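Local structure of tryptophan synthase alpha-subunit (Pyrococcus furiosus, 1GEQ) at residues I45-T50 and M86-P91; V137-P142 and Y161-Y166; V194-G199 and E212-V217. The protein catalyses the aldol cleavage of indoleglycerol phosphate to indole and glyceraldehyde 3-phosphate, the alpha-subunit step of tryptophan synthesis. All coordinates share one frame; numbering follows the deposited sequence.

Interaction 1: residues I45-T50 and M86-P91; sequences IADGKT and MTYYNP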
# COMPACT_ATOMS: atom_id res chain seq x y z
N ILE A 45 0.84 4.83 14.19
CA ILE A 45 2.18 5.18 14.65
C ILE A 45 3.35 4.88 13.72
O ILE A 45 4.47 5.33 13.98
CB ILE A 45 2.50 4.53 16.00
CG1 ILE A 45 2.64 3.02 15.83
CG2 ILE A 45 1.39 4.85 17.01
CD1 ILE A 45 3.30 2.32 16.99
N ALA A 46 3.13 4.12 12.66
CA ALA A 46 4.23 3.78 11.75
C ALA A 46 4.20 4.63 10.49
O ALA A 46 5.07 4.50 9.62
CB ALA A 46 4.17 2.30 11.38
N ASP A 47 3.21 5.50 10.37
CA ASP A 47 3.08 6.34 9.19
C ASP A 47 3.58 7.76 9.37
O ASP A 47 3.72 8.25 10.50
CB ASP A 47 1.61 6.40 8.73
CG ASP A 47 1.19 5.16 7.98
OD1 ASP A 47 0.41 4.36 8.54
OD2 ASP A 47 1.65 4.98 6.83
N GLY A 48 3.84 8.42 8.24
CA GLY A 48 4.28 9.80 8.26
C GLY A 48 3.07 10.69 8.53
O GLY A 48 1.93 10.23 8.47
N LYS A 49 3.32 11.97 8.81
CA LYS A 49 2.25 12.91 9.12
C LYS A 49 1.12 13.00 8.10
O LYS A 49 -0.06 12.95 8.47
CB LYS A 49 2.85 14.30 9.37
CG LYS A 49 1.83 15.43 9.50
CD LYS A 49 2.43 16.63 10.24
CE LYS A 49 1.92 17.97 9.69
NZ LYS A 49 2.63 18.38 8.44
N THR A 50 1.46 13.13 6.83
CA THR A 50 0.45 13.25 5.79
C THR A 50 -0.54 12.08 5.84
O THR A 50 -1.75 12.28 5.81
CB THR A 50 1.09 13.35 4.39
OG1 THR A 50 1.95 14.50 4.36
CG2 THR A 50 0.03 13.50 3.31
N MET A 86 -3.97 -2.59 3.03
CA MET A 86 -2.96 -2.25 4.03
C MET A 86 -3.69 -1.94 5.34
O MET A 86 -4.63 -1.14 5.38
CB MET A 86 -2.15 -1.04 3.57
CG MET A 86 -0.94 -0.74 4.44
SD MET A 86 0.04 0.64 3.79
CE MET A 86 0.99 1.13 5.26
N THR A 87 -3.24 -2.56 6.43
CA THR A 87 -3.92 -2.34 7.70
C THR A 87 -3.04 -2.58 8.91
O THR A 87 -2.01 -3.25 8.83
CB THR A 87 -5.13 -3.30 7.83
OG1 THR A 87 -5.86 -3.03 9.03
CG2 THR A 87 -4.64 -4.74 7.88
N TYR A 88 -3.46 -2.02 10.04
CA TYR A 88 -2.76 -2.24 11.30
C TYR A 88 -3.39 -3.53 11.84
O TYR A 88 -4.46 -3.93 11.38
CB TYR A 88 -2.97 -1.06 12.25
CG TYR A 88 -2.02 0.07 11.94
CD1 TYR A 88 -2.18 0.86 10.80
CD2 TYR A 88 -0.92 0.32 12.76
CE1 TYR A 88 -1.28 1.87 10.49
CE2 TYR A 88 -0.01 1.33 12.46
CZ TYR A 88 -0.19 2.09 11.32
OH TYR A 88 0.71 3.09 11.03
N TYR A 89 -2.73 -4.18 12.80
CA TYR A 89 -3.22 -5.45 13.34
C TYR A 89 -4.49 -5.44 14.18
O TYR A 89 -5.28 -6.39 14.12
CB TYR A 89 -2.10 -6.14 14.13
CG TYR A 89 -2.34 -7.61 14.39
CD1 TYR A 89 -2.62 -8.48 13.34
CD2 TYR A 89 -2.24 -8.15 15.68
CE1 TYR A 89 -2.79 -9.85 13.56
CE2 TYR A 89 -2.41 -9.52 15.91
CZ TYR A 89 -2.69 -10.36 14.84
OH TYR A 89 -2.87 -11.71 15.05
N ASN A 90 -4.70 -4.39 14.97
CA ASN A 90 -5.88 -4.29 15.83
C ASN A 90 -7.19 -4.70 15.15
O ASN A 90 -7.88 -5.60 15.63
CB ASN A 90 -6.00 -2.87 16.40
CG ASN A 90 -7.25 -2.68 17.25
OD1 ASN A 90 -7.47 -3.40 18.22
ND2 ASN A 90 -8.07 -1.70 16.88
N PRO A 91 -7.55 -4.05 14.04
CA PRO A 91 -8.79 -4.39 13.33
C PRO A 91 -8.90 -5.88 12.98
O PRO A 91 -9.86 -6.56 13.38
CB PRO A 91 -8.71 -3.52 12.08
CG PRO A 91 -7.90 -2.34 12.53
CD PRO A 91 -6.82 -2.99 13.33
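The Tyr88 ring reaches 45-50 with its hydroxyl end, where Asp47 OD1 lies at the ring edge and in its plane and Ala46 N also sits near the plane. Ile45 N approaches the same end obliquely, and the ring of Phe41 meets that of Tyr88 at a shallow angle between the planes. The second flat group, the Asp47 carboxylate, is turned 57° from the Tyr88 ring. Two hydrogen bonds grip the phenol oxygen. Tyr88 OH donates to Asp47 OD1 over 2.8 Å, arriving 40° out of the carboxylate plane, that is, from above it. In return the oxygen accepts a hydrogen bond from the backbone, with Ala46 N 3.1 Å from Tyr88 OH and an N-H...O angle of 149°. Apolar contact is slight: Ala46 CB stands 4.4 Å from Tyr88 CZ. In both Asp47 and Tyr88, CG is anti to the carbonyl carbon, and this sends the carboxylate and the phenol toward each other across the gap between backbones whose nearest CA atoms, Ala46 CA and Tyr88 CA, are 9.2 Å apart. Met86 CE approaches the other carboxylate oxygen, Asp47 OD2, at 4.2 Å. A phenylalanine in place of Tyr88 would probably leave Ala46 N and Asp47 OD1 without their shared mate and set the carboxylate of Asp47, a proton acceptor of the active site, freer to turn. His55 of helix 49-60 also touches the ring. Met86 and Thr87 are the last two residues of strand 83-87; Met86 is bonded through its backbone to Leu37 and Ile39, while Thr87 pairs on the other flank with Leu113 and Val115. Tyr88 thus ties the turn between this strand and helix 89-95 to the loop leading into helix 49-60, whose N-cap is Gly48.

Interaction 2: residues V137-P142 and Y161-Y166; sequences VFLAAP and YLVSLY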
# COMPACT_ATOMS: atom_id res chain seq x y z
N VAL A 137 2.32 -9.40 1.84
CA VAL A 137 3.22 -8.29 1.57
C VAL A 137 3.80 -7.93 2.93
O VAL A 137 3.06 -7.73 3.90
CB VAL A 137 2.47 -7.07 1.01
CG1 VAL A 137 3.44 -5.91 0.77
CG2 VAL A 137 1.76 -7.44 -0.26
N PHE A 138 5.13 -7.87 3.02
CA PHE A 138 5.80 -7.51 4.27
C PHE A 138 6.65 -6.28 4.02
O PHE A 138 7.17 -6.08 2.92
CB PHE A 138 6.68 -8.64 4.78
CG PHE A 138 5.91 -9.80 5.33
CD1 PHE A 138 5.64 -10.91 4.54
CD2 PHE A 138 5.44 -9.77 6.64
CE1 PHE A 138 4.92 -11.99 5.04
CE2 PHE A 138 4.71 -10.85 7.16
CZ PHE A 138 4.45 -11.96 6.35
N LEU A 139 6.81 -5.46 5.05
CA LEU A 139 7.61 -4.27 4.88
C LEU A 139 8.97 -4.35 5.55
O LEU A 139 9.20 -5.17 6.44
CB LEU A 139 6.83 -3.04 5.38
CG LEU A 139 6.73 -2.71 6.87
CD1 LEU A 139 8.02 -2.05 7.32
CD2 LEU A 139 5.54 -1.77 7.10
N ALA A 140 9.88 -3.52 5.07
CA ALA A 140 11.23 -3.46 5.60
C ALA A 140 11.60 -1.99 5.58
O ALA A 140 11.31 -1.27 4.63
CB ALA A 140 12.19 -4.28 4.73
N ALA A 141 12.23 -1.54 6.67
CA ALA A 141 12.66 -0.16 6.81
C ALA A 141 14.18 -0.15 6.71
O ALA A 141 14.80 -1.21 6.65
CB ALA A 141 12.22 0.39 8.18
N PRO A 142 14.79 1.04 6.68
CA PRO A 142 16.25 1.14 6.58
C PRO A 142 17.08 0.45 7.68
O PRO A 142 18.27 0.17 7.48
CB PRO A 142 16.48 2.65 6.52
CG PRO A 142 15.27 3.14 5.79
CD PRO A 142 14.17 2.37 6.49
N TYR A 161 7.74 -4.69 0.48
CA TYR A 161 7.53 -3.26 0.47
C TYR A 161 8.58 -2.54 1.32
O TYR A 161 8.64 -2.70 2.53
CB TYR A 161 6.11 -2.96 0.97
CG TYR A 161 5.70 -1.50 0.96
CD1 TYR A 161 6.15 -0.62 -0.03
CD2 TYR A 161 4.80 -1.01 1.90
CE1 TYR A 161 5.71 0.70 -0.07
CE2 TYR A 161 4.35 0.31 1.86
CZ TYR A 161 4.81 1.16 0.88
OH TYR A 161 4.38 2.46 0.86
N LEU A 162 9.43 -1.76 0.66
CA LEU A 162 10.49 -1.01 1.33
C LEU A 162 9.97 0.39 1.65
O LEU A 162 9.44 1.08 0.78
CB LEU A 162 11.72 -0.89 0.43
CG LEU A 162 12.31 -2.18 -0.15
CD1 LEU A 162 13.64 -1.87 -0.85
CD2 LEU A 162 12.50 -3.19 0.94
N VAL A 163 10.13 0.82 2.90
CA VAL A 163 9.66 2.14 3.28
C VAL A 163 10.77 2.94 3.96
O VAL A 163 11.79 2.38 4.38
CB VAL A 163 8.45 2.06 4.25
CG1 VAL A 163 7.25 1.42 3.54
CG2 VAL A 163 8.82 1.26 5.50
N SER A 164 10.57 4.25 4.08
CA SER A 164 11.55 5.12 4.72
C SER A 164 11.22 5.23 6.21
O SER A 164 10.06 5.10 6.60
CB SER A 164 11.51 6.50 4.06
OG SER A 164 12.78 7.11 4.09
N LEU A 165 12.24 5.48 7.04
CA LEU A 165 12.03 5.58 8.49
C LEU A 165 10.77 6.34 8.91
O LEU A 165 10.03 5.89 9.78
CB LEU A 165 13.26 6.18 9.17
CG LEU A 165 14.41 5.18 9.38
CD1 LEU A 165 15.67 5.91 9.82
CD2 LEU A 165 14.00 4.14 10.41
N TYR A 166 10.53 7.50 8.30
CA TYR A 166 9.34 8.27 8.65
C TYR A 166 8.84 9.10 7.46
O TYR A 166 8.21 8.59 6.53
CB TYR A 166 9.64 9.22 9.82
CG TYR A 166 10.41 8.63 10.98
CD1 TYR A 166 9.78 7.90 11.98
CD2 TYR A 166 11.77 8.87 11.11
CE1 TYR A 166 10.50 7.42 13.09
CE2 TYR A 166 12.50 8.40 12.19
CZ TYR A 166 11.86 7.68 13.18
OH TYR A 166 12.60 7.22 14.26
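Leu139 lies beside Tyr161, and its side chain runs along the neighbouring strand toward Val163. Leu139 CB starts 3.4 Å from Tyr161 O. At the next atom, CG sits between the backbone N and the carbonyl carbon (chi1 79°), a placement that directs one branch forward along the sheet. That branch, Leu139 CD1, ends 3.9 Å from Val163 CG2, the two side chains crossing at a slant. The other methyl of the valine serves a different neighbour: Val163 CG1 stands 3.5 Å above the plane of the Tyr161 ring, displaced toward its rim, and so covers part of one face. The backbones beneath are in parallel register, with Leu139 opposite Tyr161 and Ala140 opposite Leu162, and the two strand segments make an angle of 27°. Tyr161 N gives a nearly straight bond (173°) to Phe138 O at 2.9 Å. Ala140 N then returns one to Tyr161 O, also 2.9 Å, and Val163 N closes the alternation on Ala140 O at 3.0 Å. On the reverse side of the sheet from Leu139 and Tyr161, Ala140 CB packs on Leu162 CD2 at 4.0 Å. Beyond the last bridge the pairing stops at Pro142, which has no N-H to offer: its CD comes to 3.2 Å from Val163 O, a buried carbonyl oxygen with no partner in the model. Leu162 continues outward onto Leu182, Leu183 and Ala186 of helix 177-189, while Ala140 meets Leu149 of helix 146-155. Strand 135-140, helix 146-155 and strand 159-163 form one beta-alpha-beta crossover of the TIM barrel, with Ala140 and Leu162 facing the surrounding helices and Leu139 and Tyr161 on the inner face, where the Tyr161 side chain comes to about 4 Å from that of the active-site Glu36.

Interaction 3: residues V194-G199 and E212-V217; sequences VAVGFG and EGANGV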
# COMPACT_ATOMS: atom_id res chain seq x y z
N VAL A 194 10.16 -5.97 -5.63
CA VAL A 194 10.21 -4.99 -4.56
C VAL A 194 9.54 -3.70 -5.00
O VAL A 194 9.72 -3.25 -6.13
CB VAL A 194 11.69 -4.66 -4.17
CG1 VAL A 194 11.72 -3.51 -3.18
CG2 VAL A 194 12.36 -5.89 -3.58
N ALA A 195 8.75 -3.11 -4.10
CA ALA A 195 8.10 -1.84 -4.38
C ALA A 195 8.62 -0.91 -3.28
O ALA A 195 8.89 -1.37 -2.15
CB ALA A 195 6.57 -1.98 -4.27
N VAL A 196 8.80 0.36 -3.59
CA VAL A 196 9.31 1.31 -2.61
C VAL A 196 8.33 2.45 -2.33
O VAL A 196 7.67 2.95 -3.24
CB VAL A 196 10.65 1.94 -3.07
CG1 VAL A 196 11.71 0.85 -3.25
CG2 VAL A 196 10.44 2.71 -4.38
N GLY A 197 8.25 2.84 -1.06
CA GLY A 197 7.39 3.94 -0.66
C GLY A 197 8.32 4.85 0.11
O GLY A 197 8.41 4.79 1.34
N PHE A 198 9.04 5.68 -0.63
CA PHE A 198 10.02 6.58 -0.04
C PHE A 198 9.59 8.05 -0.01
O PHE A 198 10.43 8.93 0.19
CB PHE A 198 11.34 6.46 -0.80
CG PHE A 198 12.01 5.10 -0.68
CD1 PHE A 198 13.02 4.74 -1.57
CD2 PHE A 198 11.70 4.22 0.36
CE1 PHE A 198 13.70 3.53 -1.44
CE2 PHE A 198 12.37 3.02 0.50
CZ PHE A 198 13.38 2.67 -0.40
N GLY A 199 8.31 8.32 -0.25
CA GLY A 199 7.82 9.69 -0.23
C GLY A 199 8.09 10.43 -1.53
O GLY A 199 8.52 11.59 -1.52
N GLU A 212 17.43 2.44 -10.26
CA GLU A 212 18.16 1.73 -9.21
C GLU A 212 17.61 0.33 -8.92
O GLU A 212 18.05 -0.32 -7.97
CB GLU A 212 18.17 2.54 -7.92
CG GLU A 212 19.02 3.79 -8.02
CD GLU A 212 20.49 3.47 -8.17
OE1 GLU A 212 21.18 4.18 -8.94
OE2 GLU A 212 20.96 2.50 -7.53
N GLY A 213 16.65 -0.13 -9.71
CA GLY A 213 16.13 -1.47 -9.51
C GLY A 213 14.76 -1.70 -8.88
O GLY A 213 14.35 -2.85 -8.75
N ALA A 214 14.05 -0.65 -8.50
CA ALA A 214 12.73 -0.85 -7.90
C ALA A 214 11.78 -1.40 -8.97
O ALA A 214 11.65 -0.83 -10.04
CB ALA A 214 12.18 0.48 -7.35
N ASN A 215 11.10 -2.51 -8.67
CA ASN A 215 10.16 -3.08 -9.63
C ASN A 215 8.91 -2.22 -9.68
O ASN A 215 8.26 -2.11 -10.73
CB ASN A 215 9.78 -4.51 -9.22
CG ASN A 215 10.99 -5.42 -9.10
OD1 ASN A 215 11.58 -5.55 -8.02
ND2 ASN A 215 11.38 -6.05 -10.20
N GLY A 216 8.60 -1.58 -8.56
CA GLY A 216 7.42 -0.72 -8.50
C GLY A 216 7.64 0.44 -7.54
O GLY A 216 8.40 0.32 -6.58
N VAL A 217 6.98 1.56 -7.82
CA VAL A 217 7.10 2.74 -6.99
C VAL A 217 5.71 3.13 -6.46
O VAL A 217 4.78 3.38 -7.23
CB VAL A 217 7.70 3.93 -7.79
CG1 VAL A 217 7.86 5.16 -6.87
CG2 VAL A 217 9.06 3.53 -8.37
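Asn215 and Val194 begin the pairing with a side chain standing in for backbone. Asn215 OD1 accepts Val194 N at 2.8 Å with an N-H...O angle of 166°, although the donor lies 38° out of the amide's carbonyl plane. Two N-H groups converge on Val194 O: Gly216 N at 3.2 Å, and Asn215 N at 3.0 Å in a bond too bent to be more than weak. One residue pair on, Val196 N bonds to Gly216 O at 3.0 Å, and that same oxygen takes a CA-H...O contact from Ala195 CA at 3.1 Å. Apolar contacts complete this first shell, with both branches of Val196, CG1 and CG2, equally near Ala214 CB at 4.1 Å and CG2 also approaching Val217 CG2.

In the next shell, the Asn215 amide is held at both ends: while OD1 receives Val194 N, ND2 bonds to Asp4 OD2, which would hold the group against rotation. The Phe198 ring backs Val196, whose CB sits 3.7 Å above the ring plane over its centre. Farther out, Gly213, with phi 106°, is the C' residue of a Schellman motif that ends helix 203-211 through Gly213 N to Leu210 O and Ala214 N to Leu209 O, thereby turning the chain into strand 216-219. Leu209 also touches Val196 and Phe198. The contact closes the beta-alpha-beta unit of strand 194-197, helix 203-211 and strand 216-219, whose strands are the last two of the eight-stranded TIM barrel.

All three contacts belong to one closed parallel barrel. Interactions 2 and 3 join directly, because strands 159-163 and 194-197 are neighbours: Leu162 N lies 2.9 Å from Ala195 O and Leu162 O lies 2.8 Å from Gly197 N, both probable hydrogen bonds. Interaction 1 touches neither: its nearest atoms are about 4 Å from interaction 2 and about 9 Å from interaction 3, with centres about 12 Å and about 19 Å apart. All three lie close to the active site. Interaction 1 contains the proton acceptor Asp47, whose side chain is about 7 Å from that of Tyr161; the side chain of the other, Glu36, is about 4 Å from those of Met86 and Tyr161 and about 6 Å from that of Ala195.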